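DNA polymerase III subunit beta (Helicobacter pylori 26695, PDB 4S3I) confers DNA tethering and processivity on DNA polymerases and other proteins, acting as the sliding beta clamp of replication. Local coordinates at residues E254-F259 against R342-S347; K281-K286 against A317-V322; S348-Q353 against T369-I374. One frame throughout, in Å; residues are numbered along the deposited sequence.

Contact 1. Residues E254-F259 against R342-S347; sequences EYISSF and RCNEPS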
loop_
_atom_site.group_PDB
_atom_site.type_symbol
_atom_site.label_atom_id
_atom_site.label_comp_id
_atom_site.label_asym_id
_atom_site.label_seq_id
_atom_site.Cartn_x
_atom_site.Cartn_y
_atom_site.Cartn_z
ATOM N N GLU A 254 0.876 -38.774 -21.857
ATOM C CA GLU A 254 1.581 -39.426 -20.762
ATOM C C GLU A 254 2.802 -38.609 -20.372
ATOM O O GLU A 254 3.252 -37.741 -21.128
ATOM C CB GLU A 254 2.036 -40.832 -21.161
ATOM C CG GLU A 254 0.915 -41.829 -21.395
ATOM C CD GLU A 254 1.422 -43.259 -21.396
ATOM O OE1 GLU A 254 2.212 -43.613 -22.300
ATOM O OE2 GLU A 254 1.041 -44.022 -20.479
ATOM N N TYR A 255 3.343 -38.905 -19.199
ATOM C CA TYR A 255 4.619 -38.325 -18.797
ATOM C C TYR A 255 5.618 -39.423 -18.476
ATOM O O TYR A 255 5.287 -40.387 -17.782
ATOM C CB TYR A 255 4.428 -37.395 -17.600
ATOM C CG TYR A 255 3.582 -36.192 -17.931
ATOM C CD1 TYR A 255 4.159 -35.041 -18.455
ATOM C CD2 TYR A 255 2.209 -36.212 -17.733
ATOM C CE1 TYR A 255 3.392 -33.932 -18.767
ATOM C CE2 TYR A 255 1.429 -35.107 -18.043
ATOM C CZ TYR A 255 2.031 -33.972 -18.557
ATOM O OH TYR A 255 1.257 -32.880 -18.861
ATOM N N ILE A 256 6.827 -39.273 -19.004
ATOM C CA ILE A 256 7.912 -40.210 -18.749
ATOM C C ILE A 256 8.210 -40.273 -17.255
ATOM O O ILE A 256 8.283 -41.355 -16.670
ATOM C CB ILE A 256 9.186 -39.792 -19.500
ATOM C CG1 ILE A 256 8.910 -39.706 -21.006
ATOM C CG2 ILE A 256 10.319 -40.762 -19.215
ATOM C CD1 ILE A 256 10.066 -39.147 -21.832
ATOM N N SER A 257 8.365 -39.103 -16.642
ATOM C CA SER A 257 8.717 -39.027 -15.228
ATOM C C SER A 257 7.743 -38.180 -14.403
ATOM O O SER A 257 7.283 -37.120 -14.857
ATOM C CB SER A 257 10.142 -38.501 -15.072
ATOM O OG SER A 257 10.726 -38.239 -16.333
ATOM N N SER A 258 7.435 -38.665 -13.199
ATOM C CA SER A 258 6.636 -37.929 -12.223
ATOM C C SER A 258 7.312 -37.915 -10.846
ATOM O O SER A 258 7.499 -38.965 -10.226
ATOM C CB SER A 258 5.245 -38.540 -12.093
ATOM O OG SER A 258 4.510 -38.406 -13.293
ATOM N N PHE A 259 7.656 -36.726 -10.358
ATOM C CA PHE A 259 8.319 -36.602 -9.058
ATOM C C PHE A 259 7.411 -35.982 -8.000
ATOM O O PHE A 259 6.776 -34.960 -8.253
ATOM C CB PHE A 259 9.565 -35.737 -9.201
ATOM C CG PHE A 259 10.438 -36.106 -10.374
ATOM C CD1 PHE A 259 11.160 -37.291 -10.370
ATOM C CD2 PHE A 259 10.556 -35.252 -11.466
ATOM C CE1 PHE A 259 11.991 -37.624 -11.448
ATOM C CE2 PHE A 259 11.387 -35.570 -12.548
ATOM C CZ PHE A 259 12.107 -36.760 -12.535
ATOM N N ARG A 342 5.378 -33.472 -13.312
ATOM C CA ARG A 342 5.388 -34.475 -14.379
ATOM C C ARG A 342 6.094 -33.944 -15.615
ATOM O O ARG A 342 5.756 -32.874 -16.132
ATOM C CB ARG A 342 3.960 -34.912 -14.752
ATOM C CG ARG A 342 3.106 -35.369 -13.595
ATOM C CD ARG A 342 1.845 -36.089 -14.086
ATOM N NE ARG A 342 0.871 -36.252 -13.007
ATOM C CZ ARG A 342 0.908 -37.231 -12.104
ATOM N NH1 ARG A 342 1.866 -38.151 -12.151
ATOM N NH2 ARG A 342 -0.015 -37.293 -11.150
ATOM N N CYS A 343 7.063 -34.706 -16.112
ATOM C CA CYS A 343 7.915 -34.241 -17.206
ATOM C C CYS A 343 8.097 -35.295 -18.290
ATOM O O CYS A 343 7.995 -36.500 -18.035
ATOM C CB CYS A 343 9.316 -33.911 -16.687
ATOM S SG CYS A 343 9.441 -32.639 -15.406
ATOM N N ASN A 344 8.395 -34.821 -19.492
ATOM C CA ASN A 344 8.942 -35.665 -20.540
ATOM C C ASN A 344 10.345 -35.150 -20.824
ATOM O O ASN A 344 11.164 -35.068 -19.914
ATOM C CB ASN A 344 8.049 -35.631 -21.784
ATOM C CG ASN A 344 6.716 -36.296 -21.545
ATOM O OD1 ASN A 344 6.660 -37.436 -21.077
ATOM N ND2 ASN A 344 5.631 -35.578 -21.823
ATOM N N GLU A 345 10.619 -34.769 -22.065
ATOM C CA GLU A 345 11.911 -34.169 -22.398
ATOM C C GLU A 345 12.049 -32.764 -21.781
ATOM O O GLU A 345 11.044 -32.077 -21.553
ATOM C CB GLU A 345 12.095 -34.119 -23.920
ATOM C CG GLU A 345 13.423 -34.685 -24.413
ATOM C CD GLU A 345 13.735 -36.058 -23.837
ATOM O OE1 GLU A 345 14.831 -36.220 -23.254
ATOM O OE2 GLU A 345 12.888 -36.972 -23.970
ATOM N N PRO A 346 13.295 -32.340 -21.491
ATOM C CA PRO A 346 13.534 -31.032 -20.871
ATOM C C PRO A 346 13.067 -29.884 -21.740
ATOM O O PRO A 346 12.896 -28.783 -21.220
ATOM C CB PRO A 346 15.064 -30.968 -20.766
ATOM C CG PRO A 346 15.494 -32.377 -20.681
ATOM C CD PRO A 346 14.531 -33.142 -21.558
ATOM N N SER A 347 12.908 -30.129 -23.039
ATOM C CA SER A 347 12.443 -29.107 -23.971
ATOM C C SER A 347 10.919 -29.159 -24.114
ATOM O O SER A 347 10.324 -28.332 -24.808
ATOM C CB SER A 347 13.096 -29.308 -25.337
ATOM O OG SER A 347 12.877 -30.632 -25.795
#
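The ring of Tyr255 lies across the start of the Arg342 side chain: CB of Arg342 sits over one face, 3.7 Å from the ring centroid and offset toward the rim, in a CH-pi contact. The two side chains cross at about a right angle, and CD of Arg342 continues past the CD2 edge atom of the tyrosine, while the backbone carbon of Cys343 lies in the ring plane at the edge. The arginine chain, extended from CG to NE, carries its guanidinium beyond the ring to Ser258, where NH1 donates to OG at 2.9 Å, close to the guanidinium plane. NE of the same group binds OE1 of Gln353 on the next strand, so bonds to Ser258 and Gln353 help fix its plane.

The amide of Asn344, only 8° from the tyrosine ring plane, grips the opposite backbone twice. Its OD1 accepts from Ile256 N at 2.8 Å, the donor tilted from the carbonyl plane, and its ND2 gives a longer bond of 3.3 Å to Glu254 O. Next along, Ser257 and Cys343 exchange a pair of nearly straight backbone bonds, Ser257 N to Cys343 O at 3.0 Å and Cys343 N to Ser257 O at 2.7 Å. With both Ile256 and Ser257 facing Cys343, the arrangement is a classic beta bulge, at the entry to strand 257-262, outermost in its sheet within this chain.

Contact 2. Residues K281-K286 against A317-V322; sequences KLTLEK and AFHLGV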
loop_
_atom_site.group_PDB
_atom_site.type_symbol
_atom_site.label_atom_id
_atom_site.label_comp_id
_atom_site.label_asym_id
_atom_site.label_seq_id
_atom_site.Cartn_x
_atom_site.Cartn_y
_atom_site.Cartn_z
ATOM N N LYS A 281 17.713 -22.849 -13.342
ATOM C CA LYS A 281 18.026 -24.222 -13.718
ATOM C C LYS A 281 17.783 -25.163 -12.537
ATOM O O LYS A 281 18.461 -25.066 -11.496
ATOM C CB LYS A 281 19.480 -24.323 -14.178
ATOM C CG LYS A 281 19.926 -25.726 -14.562
ATOM C CD LYS A 281 21.385 -25.690 -15.014
ATOM C CE LYS A 281 21.929 -27.081 -15.276
ATOM N NZ LYS A 281 23.376 -27.020 -15.652
ATOM N N LEU A 282 16.807 -26.054 -12.689
ATOM C CA LEU A 282 16.482 -27.051 -11.669
ATOM C C LEU A 282 17.175 -28.373 -11.999
ATOM O O LEU A 282 17.045 -28.891 -13.110
ATOM C CB LEU A 282 14.969 -27.283 -11.621
ATOM C CG LEU A 282 14.475 -28.482 -10.802
ATOM C CD1 LEU A 282 14.767 -28.254 -9.321
ATOM C CD2 LEU A 282 12.972 -28.760 -11.020
ATOM N N THR A 283 17.909 -28.920 -11.042
ATOM C CA THR A 283 18.562 -30.203 -11.265
ATOM C C THR A 283 18.041 -31.214 -10.274
ATOM O O THR A 283 18.230 -31.059 -9.068
ATOM C CB THR A 283 20.083 -30.126 -11.104
ATOM O OG1 THR A 283 20.636 -29.194 -12.047
ATOM C CG2 THR A 283 20.694 -31.513 -11.328
ATOM N N LEU A 284 17.389 -32.255 -10.780
ATOM C CA LEU A 284 16.873 -33.307 -9.912
ATOM C C LEU A 284 17.809 -34.518 -9.898
ATOM O O LEU A 284 18.199 -35.026 -10.956
ATOM C CB LEU A 284 15.471 -33.716 -10.351
ATOM C CG LEU A 284 14.426 -32.631 -10.118
ATOM C CD1 LEU A 284 13.097 -33.061 -10.687
ATOM C CD2 LEU A 284 14.299 -32.362 -8.626
ATOM N N GLU A 285 18.180 -34.949 -8.694
ATOM C CA GLU A 285 18.964 -36.166 -8.489
ATOM C C GLU A 285 18.170 -37.058 -7.573
ATOM O O GLU A 285 17.087 -36.670 -7.121
ATOM C CB GLU A 285 20.320 -35.853 -7.850
ATOM C CG GLU A 285 21.376 -35.390 -8.829
ATOM C CD GLU A 285 22.627 -34.849 -8.134
ATOM O OE1 GLU A 285 22.690 -34.891 -6.881
ATOM O OE2 GLU A 285 23.540 -34.375 -8.847
ATOM N N LYS A 286 18.708 -38.236 -7.262
ATOM C CA LYS A 286 17.927 -39.201 -6.498
ATOM C C LYS A 286 17.521 -38.678 -5.123
ATOM O O LYS A 286 16.378 -38.853 -4.695
ATOM C CB LYS A 286 18.647 -40.544 -6.371
ATOM C CG LYS A 286 17.805 -41.573 -5.625
ATOM C CD LYS A 286 18.448 -42.949 -5.581
ATOM C CE LYS A 286 17.848 -43.772 -4.452
ATOM N NZ LYS A 286 17.974 -43.063 -3.143
ATOM N N ALA A 317 21.080 -37.431 -13.160
ATOM C CA ALA A 317 20.502 -36.094 -12.971
ATOM C C ALA A 317 19.561 -35.628 -14.096
ATOM O O ALA A 317 19.869 -35.769 -15.281
ATOM C CB ALA A 317 21.608 -35.066 -12.729
ATOM N N PHE A 318 18.407 -35.090 -13.706
ATOM C CA PHE A 318 17.457 -34.514 -14.653
ATOM C C PHE A 318 17.570 -32.989 -14.564
ATOM O O PHE A 318 17.463 -32.416 -13.475
ATOM C CB PHE A 318 16.041 -34.990 -14.318
ATOM C CG PHE A 318 14.971 -34.471 -15.256
ATOM C CD1 PHE A 318 14.786 -35.041 -16.513
ATOM C CD2 PHE A 318 14.126 -33.441 -14.858
ATOM C CE1 PHE A 318 13.791 -34.574 -17.376
ATOM C CE2 PHE A 318 13.126 -32.964 -15.714
ATOM C CZ PHE A 318 12.961 -33.531 -16.973
ATOM N N HIS A 319 17.809 -32.338 -15.697
ATOM C CA HIS A 319 17.959 -30.887 -15.718
ATOM C C HIS A 319 16.763 -30.224 -16.394
ATOM O O HIS A 319 16.373 -30.616 -17.499
ATOM C CB HIS A 319 19.243 -30.494 -16.443
ATOM C CG HIS A 319 20.476 -31.126 -15.876
ATOM N ND1 HIS A 319 21.115 -30.638 -14.752
ATOM C CD2 HIS A 319 21.195 -32.199 -16.278
ATOM C CE1 HIS A 319 22.169 -31.389 -14.489
ATOM N NE2 HIS A 319 22.241 -32.342 -15.398
ATOM N N LEU A 320 16.186 -29.218 -15.735
ATOM C CA LEU A 320 15.001 -28.520 -16.265
ATOM C C LEU A 320 15.110 -26.994 -16.105
ATOM O O LEU A 320 15.302 -26.497 -14.992
ATOM C CB LEU A 320 13.738 -29.029 -15.567
ATOM C CG LEU A 320 12.408 -28.466 -16.060
ATOM C CD1 LEU A 320 12.106 -28.970 -17.470
ATOM C CD2 LEU A 320 11.285 -28.833 -15.092
ATOM N N GLY A 321 15.009 -26.259 -17.212
ATOM C CA GLY A 321 15.018 -24.803 -17.167
ATOM C C GLY A 321 13.606 -24.285 -16.948
ATOM O O GLY A 321 12.693 -24.651 -17.696
ATOM N N VAL A 322 13.405 -23.457 -15.921
ATOM C CA VAL A 322 12.057 -22.980 -15.597
ATOM C C VAL A 322 11.950 -21.473 -15.392
ATOM O O VAL A 322 12.905 -20.820 -14.970
ATOM C CB VAL A 322 11.473 -23.677 -14.357
ATOM C CG1 VAL A 322 11.547 -25.192 -14.496
ATOM C CG2 VAL A 322 12.196 -23.218 -13.085
#
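Thr283 and His319 meet side by side on one face of the strand pair, pointing the same way. From CB of the threonine, which lies 3.8 Å from His319 ND1, the side chain forks. The hydroxyl OG1, anti to the carbonyl carbon (chi1 -60°), reaches the edge of the imidazole near its plane and shares a hydrogen bond of 3.1 Å with His319 ND1. The methyl branch CG2 packs against the same corner of the ring, 3.5 Å from His319 CE1, and also touches CB of Ala317 at 3.9 Å. Lys281, two residues earlier on the strand, approaches the ring obliquely, its extended chain bringing CE to 3.7 Å from His319 ND1.

Underneath, the backbones run antiparallel, with the axes of 281-284 and 318-322 at 157°. Leu282 and Leu320 bond reciprocally through N and O, as do Leu284 and Phe318; Leu284 N to Phe318 O is 2.7 Å. The side chains of these four residues occupy the face opposite Thr283 and His319. There CD2 of Leu282 and CD2 of Leu320 approach to 4.4 Å, and CB of Leu284 faces CB of Phe318. Leu341 packs on both leucines of strand 279-284, Cys343 meets Phe318 and Phe350 meets Leu320, so this apolar face is turned to the neighbouring sheet.

The chemistry is thus divided between two faces. One is apolar and buries leucines within the domain; the other carries an imidazole held by a hydroxyl, with Lys281 NZ 4.4 Å from His319 ND1. If that amine is charged, its nearness would probably disfavour protonation of the ring.

Contact 3. Residues S348-Q353 against T369-I374; sequences SPFLIQ and TLMMPI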
loop_
_atom_site.group_PDB
_atom_site.type_symbol
_atom_site.label_atom_id
_atom_site.label_comp_id
_atom_site.label_asym_id
_atom_site.label_seq_id
_atom_site.Cartn_x
_atom_site.Cartn_y
_atom_site.Cartn_z
ATOM N N SER A 348 10.305 -30.133 -23.446
ATOM C CA SER A 348 8.861 -30.360 -23.522
ATOM C C SER A 348 8.108 -29.745 -22.346
ATOM O O SER A 348 8.651 -29.636 -21.246
ATOM C CB SER A 348 8.551 -31.863 -23.588
ATOM O OG SER A 348 8.881 -32.395 -24.853
ATOM N N PRO A 349 6.844 -29.349 -22.580
ATOM C CA PRO A 349 5.965 -28.832 -21.524
ATOM C C PRO A 349 5.900 -29.778 -20.335
ATOM O O PRO A 349 5.877 -31.004 -20.519
ATOM C CB PRO A 349 4.596 -28.779 -22.209
ATOM C CG PRO A 349 4.915 -28.541 -23.657
ATOM C CD PRO A 349 6.222 -29.257 -23.917
ATOM N N PHE A 350 5.861 -29.225 -19.129
ATOM C CA PHE A 350 5.729 -30.056 -17.943
ATOM C C PHE A 350 4.562 -29.600 -17.088
ATOM O O PHE A 350 4.078 -28.476 -17.227
ATOM C CB PHE A 350 7.016 -30.042 -17.118
ATOM C CG PHE A 350 7.419 -28.675 -16.629
ATOM C CD1 PHE A 350 7.029 -28.220 -15.370
ATOM C CD2 PHE A 350 8.207 -27.854 -17.419
ATOM C CE1 PHE A 350 7.431 -26.954 -14.909
ATOM C CE2 PHE A 350 8.606 -26.594 -16.975
ATOM C CZ PHE A 350 8.216 -26.146 -15.719
ATOM N N LEU A 351 4.139 -30.467 -16.178
ATOM C CA LEU A 351 2.908 -30.256 -15.441
ATOM C C LEU A 351 3.203 -30.153 -13.959
ATOM O O LEU A 351 4.044 -30.888 -13.435
ATOM C CB LEU A 351 1.941 -31.425 -15.700
ATOM C CG LEU A 351 0.487 -31.269 -15.229
ATOM C CD1 LEU A 351 -0.262 -30.335 -16.168
ATOM C CD2 LEU A 351 -0.236 -32.606 -15.109
ATOM N N ILE A 352 2.510 -29.242 -13.280
ATOM C CA ILE A 352 2.568 -29.162 -11.820
ATOM C C ILE A 352 1.166 -29.355 -11.280
ATOM O O ILE A 352 0.234 -28.705 -11.744
ATOM C CB ILE A 352 3.151 -27.796 -11.356
ATOM C CG1 ILE A 352 4.650 -27.738 -11.660
ATOM C CG2 ILE A 352 2.919 -27.568 -9.857
ATOM C CD1 ILE A 352 5.268 -26.367 -11.463
ATOM N N GLN A 353 1.000 -30.261 -10.320
ATOM C CA GLN A 353 -0.324 -30.486 -9.750
ATOM C C GLN A 353 -0.221 -30.977 -8.317
ATOM O O GLN A 353 0.879 -31.298 -7.847
ATOM C CB GLN A 353 -1.144 -31.452 -10.623
ATOM C CG GLN A 353 -0.659 -32.882 -10.611
ATOM C CD GLN A 353 -1.368 -33.759 -11.645
ATOM O OE1 GLN A 353 -1.063 -34.942 -11.768
ATOM N NE2 GLN A 353 -2.312 -33.177 -12.389
ATOM N N THR A 369 -1.158 -27.027 -13.470
ATOM C CA THR A 369 -0.600 -26.062 -14.402
ATOM C C THR A 369 0.398 -26.716 -15.354
ATOM O O THR A 369 1.327 -27.424 -14.928
ATOM C CB THR A 369 0.085 -24.888 -13.677
ATOM O OG1 THR A 369 -0.836 -24.255 -12.774
ATOM C CG2 THR A 369 0.584 -23.864 -14.697
ATOM N N LEU A 370 0.201 -26.477 -16.644
ATOM C CA LEU A 370 1.117 -26.957 -17.670
ATOM C C LEU A 370 1.973 -25.779 -18.132
ATOM O O LEU A 370 1.440 -24.717 -18.452
ATOM C CB LEU A 370 0.332 -27.544 -18.845
ATOM C CG LEU A 370 1.206 -28.041 -19.998
ATOM C CD1 LEU A 370 1.835 -29.390 -19.656
ATOM C CD2 LEU A 370 0.429 -28.115 -21.309
ATOM N N MET A 371 3.293 -25.965 -18.163
ATOM C CA MET A 371 4.229 -24.873 -18.455
ATOM C C MET A 371 5.259 -25.254 -19.506
ATOM O O MET A 371 5.719 -26.392 -19.536
ATOM C CB MET A 371 4.988 -24.481 -17.186
ATOM C CG MET A 371 4.283 -23.495 -16.301
ATOM S SD MET A 371 4.991 -23.553 -14.651
ATOM C CE MET A 371 6.705 -23.156 -14.999
ATOM N N MET A 372 5.632 -24.289 -20.345
ATOM C CA MET A 372 6.747 -24.458 -21.269
ATOM C C MET A 372 8.050 -24.222 -20.499
ATOM O O MET A 372 8.162 -23.238 -19.762
ATOM C CB MET A 372 6.668 -23.438 -22.408
ATOM C CG MET A 372 5.400 -23.525 -23.242
ATOM S SD MET A 372 5.095 -22.032 -24.227
ATOM C CE MET A 372 6.562 -21.966 -25.251
ATOM N N PRO A 373 9.045 -25.120 -20.667
ATOM C CA PRO A 373 10.336 -24.927 -19.992
ATOM C C PRO A 373 11.214 -23.924 -20.730
ATOM O O PRO A 373 10.892 -23.539 -21.860
ATOM C CB PRO A 373 10.972 -26.312 -20.080
ATOM C CG PRO A 373 10.444 -26.858 -21.389
ATOM C CD PRO A 373 9.002 -26.388 -21.422
ATOM N N ILE A 374 12.305 -23.504 -20.086
ATOM C CA ILE A 374 13.327 -22.669 -20.715
ATOM C C ILE A 374 14.428 -23.597 -21.235
ATOM O O ILE A 374 14.784 -24.563 -20.558
ATOM C CB ILE A 374 13.970 -21.711 -19.688
ATOM C CG1 ILE A 374 12.904 -21.066 -18.795
ATOM C CG2 ILE A 374 14.835 -20.671 -20.383
ATOM C CD1 ILE A 374 11.993 -20.074 -19.532
HETATM O O HOH W 1 -0.713 -25.589 -10.502
#
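Met371 and Pro373 pack against one face and the edge of the Phe350 ring. CB of Met371 stands over that face, 4.2 Å from the ring centroid, and the thioether, bent at chi3 (59°), brings CE to 3.4 Å from Phe350 CZ. The sulfur lies obliquely to the ring, 5.0 Å from its centroid, a Met-aromatic contact. Pro373 comes at the edge, its CA in the ring plane and its CB 3.9 Å from Phe350 CE2.

Paired backbone bonds hold these groups in register. Phe350 and Met371 exchange two, as do Ile352 and Thr369, where Ile352 N to Thr369 O is 2.7 Å. On the other face CD1 of Leu351 rests 3.9 Å from CB of Leu370, beside Tyr255. Thr369 OG1 is 2.6 Å from a water and also bonds to OG of Ser181.

Farther out, Phe327 packs against Phe350 and Ile352, while Phe326 meets Met371 and Ala330 meets Thr369, so helix 324-332 covers the aromatic side. This agrees with the sliding-clamp fold, in which each domain backs its helices with antiparallel sheets and the helices line the inner side of the ring.

All three contacts lie toward one end of the chain, their centres 9 to 13 Å apart. Contact 2 is nested within the loop closed by contact 1, and contact 3 follows both. Contacts 1 and 3 share one antiparallel sheet, in which strands 257-262, 338-343, 350-354 and 368-371 are consecutive neighbours; beyond 368-371 the sheet continues into 179-185, joining the C-terminal domain to the central one. Contact 2 belongs to a separate four-stranded sheet whose apolar face meets the first: Phe259 touches Leu284, and Val322 touches Phe350. Gly321 O and Ile374 N, probably hydrogen-bonded, tie the chain's end to contact 2. Both sheets thus pack within one domain, coupled to the next as befits a clamp ring.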